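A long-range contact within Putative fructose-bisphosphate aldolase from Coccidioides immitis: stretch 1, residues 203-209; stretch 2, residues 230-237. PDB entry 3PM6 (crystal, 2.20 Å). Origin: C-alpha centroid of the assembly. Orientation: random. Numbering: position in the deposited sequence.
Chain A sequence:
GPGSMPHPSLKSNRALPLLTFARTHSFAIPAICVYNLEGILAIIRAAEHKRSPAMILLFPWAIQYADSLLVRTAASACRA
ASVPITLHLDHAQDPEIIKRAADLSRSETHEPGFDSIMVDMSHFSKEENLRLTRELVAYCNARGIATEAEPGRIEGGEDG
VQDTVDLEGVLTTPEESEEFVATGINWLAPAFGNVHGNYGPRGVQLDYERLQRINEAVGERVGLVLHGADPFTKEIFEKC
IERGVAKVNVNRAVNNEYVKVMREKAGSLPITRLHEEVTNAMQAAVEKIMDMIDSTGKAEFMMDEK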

# COMPACT_ATOMS: atom_id res chain seq x y z
N GLY A 203 21.02 -18.71 22.08
CA GLY A 203 21.29 -17.27 21.88
C GLY A 203 21.99 -16.96 20.56
O GLY A 203 22.26 -17.86 19.74
N VAL A 204 22.31 -15.68 20.36
CA VAL A 204 23.05 -15.19 19.19
C VAL A 204 24.52 -15.53 19.39
O VAL A 204 25.13 -15.07 20.36
CB VAL A 204 22.90 -13.67 19.07
CG1 VAL A 204 23.81 -13.10 17.97
CG2 VAL A 204 21.43 -13.27 18.83
N GLN A 205 25.08 -16.36 18.50
CA GLN A 205 26.50 -16.76 18.56
C GLN A 205 27.17 -16.53 17.21
O GLN A 205 27.17 -17.40 16.38
CB GLN A 205 26.67 -18.24 18.98
CG GLN A 205 26.04 -18.63 20.34
CD GLN A 205 26.52 -17.77 21.53
OE1 GLN A 205 27.57 -17.12 21.49
NE2 GLN A 205 25.72 -17.78 22.59
N LEU A 206 27.71 -15.33 16.99
CA LEU A 206 28.26 -14.97 15.71
C LEU A 206 29.76 -15.23 15.67
O LEU A 206 30.48 -15.11 16.69
CB LEU A 206 27.94 -13.51 15.33
CG LEU A 206 26.48 -13.05 15.51
CD1 LEU A 206 26.30 -11.58 15.17
CD2 LEU A 206 25.48 -13.95 14.73
N ASP A 207 30.23 -15.62 14.50
CA ASP A 207 31.65 -15.87 14.30
C ASP A 207 32.21 -14.60 13.67
O ASP A 207 32.25 -14.46 12.44
CB ASP A 207 31.82 -17.10 13.41
CG ASP A 207 33.27 -17.55 13.28
OD1 ASP A 207 34.21 -16.80 13.64
OD2 ASP A 207 33.46 -18.66 12.74
N TYR A 208 32.60 -13.66 14.53
CA TYR A 208 33.10 -12.35 14.08
C TYR A 208 34.41 -12.50 13.32
O TYR A 208 34.69 -11.74 12.39
CB TYR A 208 33.28 -11.41 15.26
CG TYR A 208 31.97 -11.04 15.94
CD1 TYR A 208 31.08 -10.16 15.32
CD2 TYR A 208 31.62 -11.59 17.18
CE1 TYR A 208 29.88 -9.80 15.92
CE2 TYR A 208 30.42 -11.23 17.81
CZ TYR A 208 29.55 -10.34 17.15
OH TYR A 208 28.35 -9.97 17.70
N GLU A 209 35.20 -13.49 13.71
CA GLU A 209 36.46 -13.79 13.02
C GLU A 209 36.20 -14.19 11.57
O GLU A 209 36.84 -13.66 10.66
CB GLU A 209 37.26 -14.87 13.78
CG GLU A 209 37.98 -14.29 15.01
CD GLU A 209 38.59 -15.37 15.91
OE1 GLU A 209 38.67 -16.54 15.46
OE2 GLU A 209 39.01 -15.04 17.05
N ASP A 230 17.19 -9.30 13.82
CA ASP A 230 16.06 -8.81 14.61
C ASP A 230 16.33 -8.62 16.12
O ASP A 230 16.07 -7.53 16.65
CB ASP A 230 14.83 -9.69 14.39
CG ASP A 230 14.09 -9.33 13.13
OD1 ASP A 230 13.92 -8.11 12.89
OD2 ASP A 230 13.61 -10.24 12.41
N PRO A 231 16.87 -9.66 16.80
CA PRO A 231 17.10 -9.56 18.24
C PRO A 231 18.47 -8.95 18.58
O PRO A 231 18.89 -9.06 19.73
CB PRO A 231 17.10 -11.03 18.68
CG PRO A 231 17.72 -11.75 17.50
CD PRO A 231 17.32 -10.97 16.27
N PHE A 232 19.16 -8.35 17.60
CA PHE A 232 20.52 -7.83 17.83
C PHE A 232 20.51 -6.55 18.70
O PHE A 232 19.52 -5.79 18.76
CB PHE A 232 21.30 -7.61 16.51
CG PHE A 232 21.74 -8.88 15.81
CD1 PHE A 232 21.34 -10.13 16.26
CD2 PHE A 232 22.55 -8.82 14.68
CE1 PHE A 232 21.77 -11.32 15.63
CE2 PHE A 232 22.96 -10.01 14.00
CZ PHE A 232 22.56 -11.25 14.47
N THR A 233 21.63 -6.32 19.37
CA THR A 233 21.78 -5.20 20.30
C THR A 233 22.71 -4.21 19.58
O THR A 233 23.30 -4.55 18.57
CB THR A 233 22.45 -5.66 21.64
OG1 THR A 233 23.72 -6.23 21.34
CG2 THR A 233 21.62 -6.69 22.38
N LYS A 234 22.84 -3.01 20.10
CA LYS A 234 23.75 -2.04 19.53
C LYS A 234 25.18 -2.59 19.48
O LYS A 234 25.90 -2.39 18.50
CB LYS A 234 23.76 -0.75 20.38
CG LYS A 234 25.02 0.14 20.06
CD LYS A 234 24.65 1.61 19.95
CE LYS A 234 25.68 2.41 19.17
NZ LYS A 234 24.98 3.10 18.03
N GLU A 235 25.61 -3.23 20.55
CA GLU A 235 27.00 -3.69 20.65
C GLU A 235 27.28 -4.75 19.57
O GLU A 235 28.35 -4.75 18.94
CB GLU A 235 27.30 -4.19 22.07
CG GLU A 235 27.35 -3.05 23.14
CD GLU A 235 26.01 -2.69 23.80
OE1 GLU A 235 24.93 -3.02 23.25
OE2 GLU A 235 26.03 -2.06 24.89
N ILE A 236 26.31 -5.64 19.32
CA ILE A 236 26.42 -6.61 18.21
C ILE A 236 26.47 -5.92 16.83
O ILE A 236 27.31 -6.25 15.99
CB ILE A 236 25.27 -7.63 18.23
CG1 ILE A 236 25.42 -8.53 19.45
CG2 ILE A 236 25.25 -8.45 16.90
CD1 ILE A 236 24.17 -9.43 19.71
N PHE A 237 25.60 -4.94 16.63
CA PHE A 237 25.62 -4.15 15.42
C PHE A 237 26.97 -3.49 15.22
O PHE A 237 27.55 -3.59 14.13
CB PHE A 237 24.49 -3.11 15.41
CG PHE A 237 23.08 -3.70 15.19
CD1 PHE A 237 22.77 -4.48 14.04
CD2 PHE A 237 22.05 -3.40 16.10
CE1 PHE A 237 21.46 -4.98 13.82
CE2 PHE A 237 20.73 -3.92 15.90
CZ PHE A 237 20.44 -4.72 14.75

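The centre of this contact is apolar. Val204 and Leu206 from the first stretch meet Phe232 and Ile236 from the second. Val204 CG1 lies 3.6 Å from Phe232 CE1 and 4.1 Å from Ile236 CD1, so one methyl group touches both partners. Leu206 repeats the pattern. Its CD1 lies 3.8 Å from Phe232 CZ and 3.7 Å from Ile236 CG2. These are van der Waals distances between carbon atoms, and the gain comes from close packing and from keeping hydrocarbon surface away from water.

The backbones stay well apart. The CA atoms of Val204 and Phe232 are 7.9 Å from each other, and those of Leu206 and Ile236 are 8.9 Å apart. The side chains fill this gap. No hydrogen bond crosses between the stretches, so the contact rests on side-chain packing.

Val204 and Leu206 both direct their CA-to-CB bonds toward the second stretch. Gln205, between them, makes no contact with it. This alternation suits the extended backbone here. On the other side, the CA-to-CB bond of Phe232 points sideways, but the end of the ring comes nearer, with chi1 in the m rotamer. Both aliphatic methyls approach this ring obliquely. Ile236 also starts sideways. Its two methyls, CG2 and CD1, reach Leu206 and Val204 respectively.

Pro231 extends the apolar surface past Phe232. Its CG lies 4.2 Å from Val204 CG2, a looser contact made by the other methyl of the valine.

Tyr208 brings a polar group to the edge. Its OH lies 3.5 Å from Ile236 CG2. A methyl group cannot accept or donate a hydrogen bond, so this is a packing contact. Tyr208 also points its CA-to-CB bond toward the second stretch, and Ile236 O lies obliquely to its ring.

Each stretch leads into a helix, and each helix has a capping residue. Asp207 is the N-cap before the helix that begins at Tyr208, and its side chain caps a backbone N just past the stretch. Thr233 is the N-cap before the helix that begins at Lys234. Its OG1 accepts a weak hydrogen bond from Ile236 N at 3.3 Å, while Phe237 N donates to Thr233 O at 3.0 Å. Capping serves amide groups of the first turn that have no earlier carbonyl in the helix to bond. Neither capping residue touches the opposite stretch. Thr233 does, however, bond to the backbone of Ile236, whose side chain lies in the apolar centre.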